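Local coordinates for outer surface protein (Borrelia burgdorferi, PDB 5IZT) that is of unconfirmed function but belongs to a family of Lyme disease spirochete surface proteins and folds into a largely helical bundle, at residues Asn200-Phe211 with Arg249-Gln260. Sequence-based numbering, arbitrary orientation.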
loop_
_atom_site.group_PDB
_atom_site.type_symbol
_atom_site.label_atom_id
_atom_site.label_comp_id
_atom_site.label_asym_id
_atom_site.label_seq_id
_atom_site.Cartn_x
_atom_site.Cartn_y
_atom_site.Cartn_z
ATOM N N ASN A 200 4.098 -12.751 2.000
ATOM C CA ASN A 200 4.967 -13.311 0.976
ATOM C C ASN A 200 4.728 -14.812 0.919
ATOM O O ASN A 200 5.250 -15.561 1.746
ATOM C CB ASN A 200 6.423 -12.997 1.290
ATOM C CG ASN A 200 7.384 -13.732 0.385
ATOM O OD1 ASN A 200 6.983 -14.341 -0.617
ATOM N ND2 ASN A 200 8.666 -13.677 0.726
ATOM N N ASN A 201 3.942 -15.257 -0.064
ATOM C CA ASN A 201 3.716 -16.678 -0.319
ATOM C C ASN A 201 4.520 -17.188 -1.507
ATOM O O ASN A 201 4.169 -18.226 -2.085
ATOM C CB ASN A 201 2.224 -16.942 -0.549
ATOM C CG ASN A 201 1.353 -16.373 0.552
ATOM O OD1 ASN A 201 1.605 -16.603 1.734
ATOM N ND2 ASN A 201 0.326 -15.615 0.170
ATOM N N PHE A 202 5.590 -16.486 -1.891
ATOM C CA PHE A 202 6.312 -16.786 -3.125
ATOM C C PHE A 202 7.783 -17.132 -2.903
ATOM O O PHE A 202 8.528 -17.234 -3.884
ATOM C CB PHE A 202 6.251 -15.606 -4.109
ATOM C CG PHE A 202 4.865 -15.094 -4.402
ATOM C CD1 PHE A 202 4.674 -13.749 -4.696
ATOM C CD2 PHE A 202 3.764 -15.942 -4.417
ATOM C CE1 PHE A 202 3.408 -13.256 -4.971
ATOM C CE2 PHE A 202 2.492 -15.457 -4.693
ATOM C CZ PHE A 202 2.315 -14.114 -4.972
ATOM N N GLY A 203 8.236 -17.292 -1.660
ATOM C CA GLY A 203 9.668 -17.444 -1.435
ATOM C C GLY A 203 10.467 -16.221 -1.833
ATOM O O GLY A 203 11.684 -16.300 -2.035
ATOM N N PHE A 204 9.802 -15.079 -1.947
ATOM C CA PHE A 204 10.484 -13.830 -2.238
ATOM C C PHE A 204 11.499 -13.546 -1.142
ATOM O O PHE A 204 11.226 -13.762 0.041
ATOM C CB PHE A 204 9.436 -12.724 -2.335
ATOM C CG PHE A 204 9.983 -11.331 -2.365
ATOM C CD1 PHE A 204 10.181 -10.681 -3.570
ATOM C CD2 PHE A 204 10.239 -10.650 -1.189
ATOM C CE1 PHE A 204 10.658 -9.383 -3.597
ATOM C CE2 PHE A 204 10.705 -9.356 -1.205
ATOM C CZ PHE A 204 10.920 -8.721 -2.411
ATOM N N ARG A 205 12.673 -13.043 -1.533
ATOM C CA ARG A 205 13.682 -12.664 -0.556
ATOM C C ARG A 205 14.323 -11.335 -0.937
ATOM O O ARG A 205 14.547 -11.051 -2.116
ATOM C CB ARG A 205 14.765 -13.741 -0.415
ATOM C CG ARG A 205 15.312 -13.835 1.000
ATOM C CD ARG A 205 16.380 -14.902 1.122
ATOM N NE ARG A 205 16.788 -15.127 2.509
ATOM C CZ ARG A 205 17.776 -14.476 3.121
ATOM N NH1 ARG A 205 18.470 -13.549 2.472
ATOM N NH2 ARG A 205 18.073 -14.758 4.384
ATOM N N GLU A 206 14.577 -10.516 0.077
ATOM C CA GLU A 206 15.186 -9.202 -0.109
ATOM C C GLU A 206 16.684 -9.328 -0.415
ATOM O O GLU A 206 17.407 -10.059 0.268
ATOM C CB GLU A 206 14.948 -8.391 1.163
ATOM C CG GLU A 206 15.717 -7.123 1.334
ATOM C CD GLU A 206 15.346 -6.428 2.634
ATOM O OE1 GLU A 206 15.884 -6.802 3.702
ATOM O OE2 GLU A 206 14.536 -5.497 2.592
ATOM N N THR A 207 17.152 -8.610 -1.436
ATOM C CA THR A 207 18.572 -8.604 -1.759
ATOM C C THR A 207 19.360 -7.788 -0.741
ATOM O O THR A 207 18.811 -6.984 0.015
ATOM C CB THR A 207 18.811 -8.040 -3.154
ATOM O OG1 THR A 207 18.252 -6.728 -3.226
ATOM C CG2 THR A 207 18.156 -8.931 -4.204
ATOM N N TYR A 208 20.683 -7.995 -0.731
ATOM C CA TYR A 208 21.488 -7.324 0.284
ATOM C C TYR A 208 21.395 -5.805 0.153
ATOM O O TYR A 208 21.312 -5.095 1.162
ATOM C CB TYR A 208 22.954 -7.767 0.214
ATOM C CG TYR A 208 23.746 -7.148 1.338
ATOM C CD1 TYR A 208 23.714 -7.709 2.613
ATOM C CD2 TYR A 208 24.490 -5.989 1.149
ATOM C CE1 TYR A 208 24.415 -7.147 3.662
ATOM C CE2 TYR A 208 25.195 -5.418 2.194
ATOM C CZ TYR A 208 25.156 -6.003 3.447
ATOM O OH TYR A 208 25.856 -5.448 4.492
ATOM N N ASP A 209 21.407 -5.283 -1.074
ATOM C CA ASP A 209 21.300 -3.838 -1.254
ATOM C C ASP A 209 19.848 -3.337 -1.228
ATOM O O ASP A 209 19.602 -2.193 -1.636
ATOM C CB ASP A 209 22.030 -3.396 -2.543
ATOM C CG ASP A 209 21.358 -3.873 -3.839
ATOM O OD1 ASP A 209 20.215 -4.366 -3.824
ATOM O OD2 ASP A 209 21.996 -3.752 -4.908
ATOM N N GLN A 210 18.906 -4.166 -0.761
ATOM C CA GLN A 210 17.478 -3.817 -0.645
ATOM C C GLN A 210 16.960 -3.185 -1.945
ATOM O O GLN A 210 16.329 -2.122 -1.947
ATOM C CB GLN A 210 17.235 -2.897 0.565
ATOM C CG GLN A 210 17.779 -3.495 1.872
ATOM C CD GLN A 210 17.909 -2.486 3.021
ATOM O OE1 GLN A 210 17.381 -1.380 2.965
ATOM N NE2 GLN A 210 18.631 -2.881 4.067
ATOM N N PHE A 211 17.263 -3.852 -3.065
ATOM C CA PHE A 211 16.811 -3.450 -4.402
ATOM C C PHE A 211 17.210 -2.007 -4.723
ATOM O O PHE A 211 16.406 -1.216 -5.221
ATOM C CB PHE A 211 15.298 -3.654 -4.549
ATOM C CG PHE A 211 14.847 -5.051 -4.198
ATOM C CD1 PHE A 211 15.029 -6.098 -5.090
ATOM C CD2 PHE A 211 14.267 -5.320 -2.960
ATOM C CE1 PHE A 211 14.635 -7.400 -4.761
ATOM C CE2 PHE A 211 13.872 -6.608 -2.622
ATOM C CZ PHE A 211 14.056 -7.654 -3.526
ATOM N N ARG A 249 10.019 -2.507 5.385
ATOM C CA ARG A 249 10.380 -2.677 3.980
ATOM C C ARG A 249 9.491 -3.713 3.312
ATOM O O ARG A 249 9.142 -3.576 2.134
ATOM C CB ARG A 249 11.850 -3.093 3.832
ATOM C CG ARG A 249 12.836 -2.085 4.407
ATOM C CD ARG A 249 14.247 -2.402 3.941
ATOM N NE ARG A 249 14.794 -3.655 4.462
ATOM C CZ ARG A 249 15.529 -3.740 5.566
ATOM N NH1 ARG A 249 15.765 -2.643 6.295
ATOM N NH2 ARG A 249 16.045 -4.911 5.935
ATOM N N ASN A 250 9.097 -4.743 4.049
ATOM C CA ASN A 250 8.252 -5.753 3.428
ATOM C C ASN A 250 6.851 -5.239 3.133
ATOM O O ASN A 250 6.172 -5.810 2.265
ATOM C CB ASN A 250 8.215 -7.005 4.296
ATOM C CG ASN A 250 9.377 -7.933 3.996
ATOM O OD1 ASN A 250 10.535 -7.582 4.206
ATOM N ND2 ASN A 250 9.071 -9.113 3.480
ATOM N N LYS A 251 6.400 -4.171 3.806
ATOM C CA LYS A 251 5.127 -3.570 3.403
ATOM C C LYS A 251 5.237 -2.949 2.015
ATOM O O LYS A 251 4.277 -2.989 1.239
ATOM C CB LYS A 251 4.679 -2.520 4.418
ATOM C CG LYS A 251 4.625 -3.071 5.846
ATOM C CD LYS A 251 3.249 -3.160 6.374
ATOM C CE LYS A 251 3.256 -3.769 7.780
ATOM N NZ LYS A 251 2.832 -5.194 7.738
ATOM N N PHE A 252 6.382 -2.325 1.696
ATOM C CA PHE A 252 6.561 -1.816 0.337
ATOM C C PHE A 252 6.612 -2.960 -0.668
ATOM O O PHE A 252 6.042 -2.860 -1.764
ATOM C CB PHE A 252 7.830 -0.965 0.206
ATOM C CG PHE A 252 7.998 -0.397 -1.170
ATOM C CD1 PHE A 252 7.181 0.658 -1.602
ATOM C CD2 PHE A 252 8.914 -0.950 -2.061
ATOM C CE1 PHE A 252 7.300 1.169 -2.892
ATOM C CE2 PHE A 252 9.039 -0.445 -3.375
ATOM C CZ PHE A 252 8.237 0.623 -3.781
ATOM N N TYR A 253 7.298 -4.045 -0.328
ATOM C CA TYR A 253 7.325 -5.203 -1.232
ATOM C C TYR A 253 5.928 -5.769 -1.432
ATOM O O TYR A 253 5.571 -6.201 -2.541
ATOM C CB TYR A 253 8.264 -6.282 -0.689
ATOM C CG TYR A 253 9.672 -5.785 -0.420
ATOM C CD1 TYR A 253 10.208 -4.731 -1.153
ATOM C CD2 TYR A 253 10.453 -6.348 0.597
ATOM C CE1 TYR A 253 11.493 -4.246 -0.891
ATOM C CE2 TYR A 253 11.760 -5.864 0.863
ATOM C CZ TYR A 253 12.264 -4.828 0.115
ATOM O OH TYR A 253 13.548 -4.353 0.366
ATOM N N ALA A 254 5.123 -5.785 -0.363
ATOM C CA ALA A 254 3.752 -6.276 -0.457
ATOM C C ALA A 254 2.890 -5.374 -1.331
ATOM O O ALA A 254 2.015 -5.859 -2.059
ATOM C CB ALA A 254 3.143 -6.395 0.937
ATOM N N LEU A 255 3.111 -4.059 -1.254
ATOM C CA LEU A 255 2.395 -3.118 -2.106
ATOM C C LEU A 255 2.649 -3.402 -3.583
ATOM O O LEU A 255 1.747 -3.244 -4.423
ATOM C CB LEU A 255 2.831 -1.690 -1.757
ATOM C CG LEU A 255 2.324 -0.571 -2.657
ATOM C CD1 LEU A 255 0.790 -0.471 -2.612
ATOM C CD2 LEU A 255 2.999 0.740 -2.223
ATOM N N MET A 256 3.876 -3.816 -3.911
ATOM C CA MET A 256 4.290 -4.196 -5.257
ATOM C C MET A 256 4.049 -5.671 -5.551
ATOM O O MET A 256 4.619 -6.207 -6.515
ATOM C CB MET A 256 5.775 -3.855 -5.448
ATOM C CG MET A 256 6.061 -2.434 -5.067
ATOM S SD MET A 256 5.359 -1.374 -6.339
ATOM C CE MET A 256 6.697 -1.460 -7.524
ATOM N N ASP A 257 3.225 -6.344 -4.737
ATOM C CA ASP A 257 2.829 -7.743 -4.949
ATOM C C ASP A 257 4.021 -8.698 -5.004
ATOM O O ASP A 257 3.988 -9.724 -5.698
ATOM C CB ASP A 257 1.954 -7.871 -6.194
ATOM C CG ASP A 257 0.619 -7.145 -6.032
ATOM O OD1 ASP A 257 -0.030 -7.306 -4.977
ATOM O OD2 ASP A 257 0.220 -6.411 -6.949
ATOM N N PHE A 258 5.066 -8.372 -4.247
ATOM C CA PHE A 258 6.279 -9.191 -4.162
ATOM C C PHE A 258 6.821 -9.539 -5.549
ATOM O O PHE A 258 7.353 -10.627 -5.774
ATOM C CB PHE A 258 6.024 -10.441 -3.319
ATOM C CG PHE A 258 5.598 -10.124 -1.905
ATOM C CD1 PHE A 258 6.517 -9.661 -0.973
ATOM C CD2 PHE A 258 4.277 -10.246 -1.532
ATOM C CE1 PHE A 258 6.115 -9.343 0.323
ATOM C CE2 PHE A 258 3.867 -9.937 -0.243
ATOM C CZ PHE A 258 4.772 -9.477 0.680
ATOM N N ASP A 259 6.705 -8.588 -6.483
ATOM C CA ASP A 259 7.199 -8.737 -7.860
ATOM C C ASP A 259 8.643 -8.235 -7.907
ATOM O O ASP A 259 8.890 -7.027 -7.931
ATOM C CB ASP A 259 6.290 -7.969 -8.817
ATOM C CG ASP A 259 6.654 -8.146 -10.300
ATOM O OD1 ASP A 259 7.834 -8.223 -10.669
ATOM O OD2 ASP A 259 5.730 -8.148 -11.134
ATOM N N GLN A 260 9.601 -9.165 -7.942
ATOM C CA GLN A 260 11.014 -8.789 -7.886
ATOM C C GLN A 260 11.378 -7.827 -9.009
ATOM O O GLN A 260 12.093 -6.840 -8.797
ATOM C CB GLN A 260 11.887 -10.043 -7.964
ATOM C CG GLN A 260 13.385 -9.750 -8.059
ATOM C CD GLN A 260 14.204 -10.930 -8.610
ATOM O OE1 GLN A 260 13.832 -11.566 -9.603
ATOM N NE2 GLN A 260 15.329 -11.218 -7.962
#
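Tyr253, in the last turn of helix 243-255, meets four residues of the loop 200-211 along its length. Its CB already touches the Phe204 ring; Tyr253 CG packs against Phe204 CZ and CE2, and Tyr253 CD2 lies 3.5 Å from Phe204 CE2, near the edge of the phenylalanine. Tyr253 CE2 runs beside Glu206 OE2, while Tyr253 CE1 and CZ receive the edge of Phe211, whose plane stands at 78° to the tyrosine in an offset edge-to-face pair. At the tip, Tyr253 OH donates to the anti lone pair of Glu206 OE2, 2.7 Å away. Tyrosine suits this place because its hydroxyl alone is polar.

With chi1 at 167° and an extended chain, Glu206 carries its carboxylate across to Arg249 as well. Arginine matches both oxygens side-on, NE to OE2 at 2.6 Å and NH2 to OE1 at 2.9 Å, and its NH1 serves Leu238 O and Ser240 O. Gln210 has a flat amide to stack on the guanidinium, while its NE2 bonds to Asn239 O.

Beyond the helix's Schellman end, Phe258 turns an apolar edge to the face of Phe204 and takes Asn200 CB over its own face, 3.9 Å from CB to the ring centroid. The guanidinium and the two donors at OE2 probably favour an ionised Glu206, which offsets the charge of buried Arg249; these bonds and the aromatic cluster join the loop to the helix end and following turn.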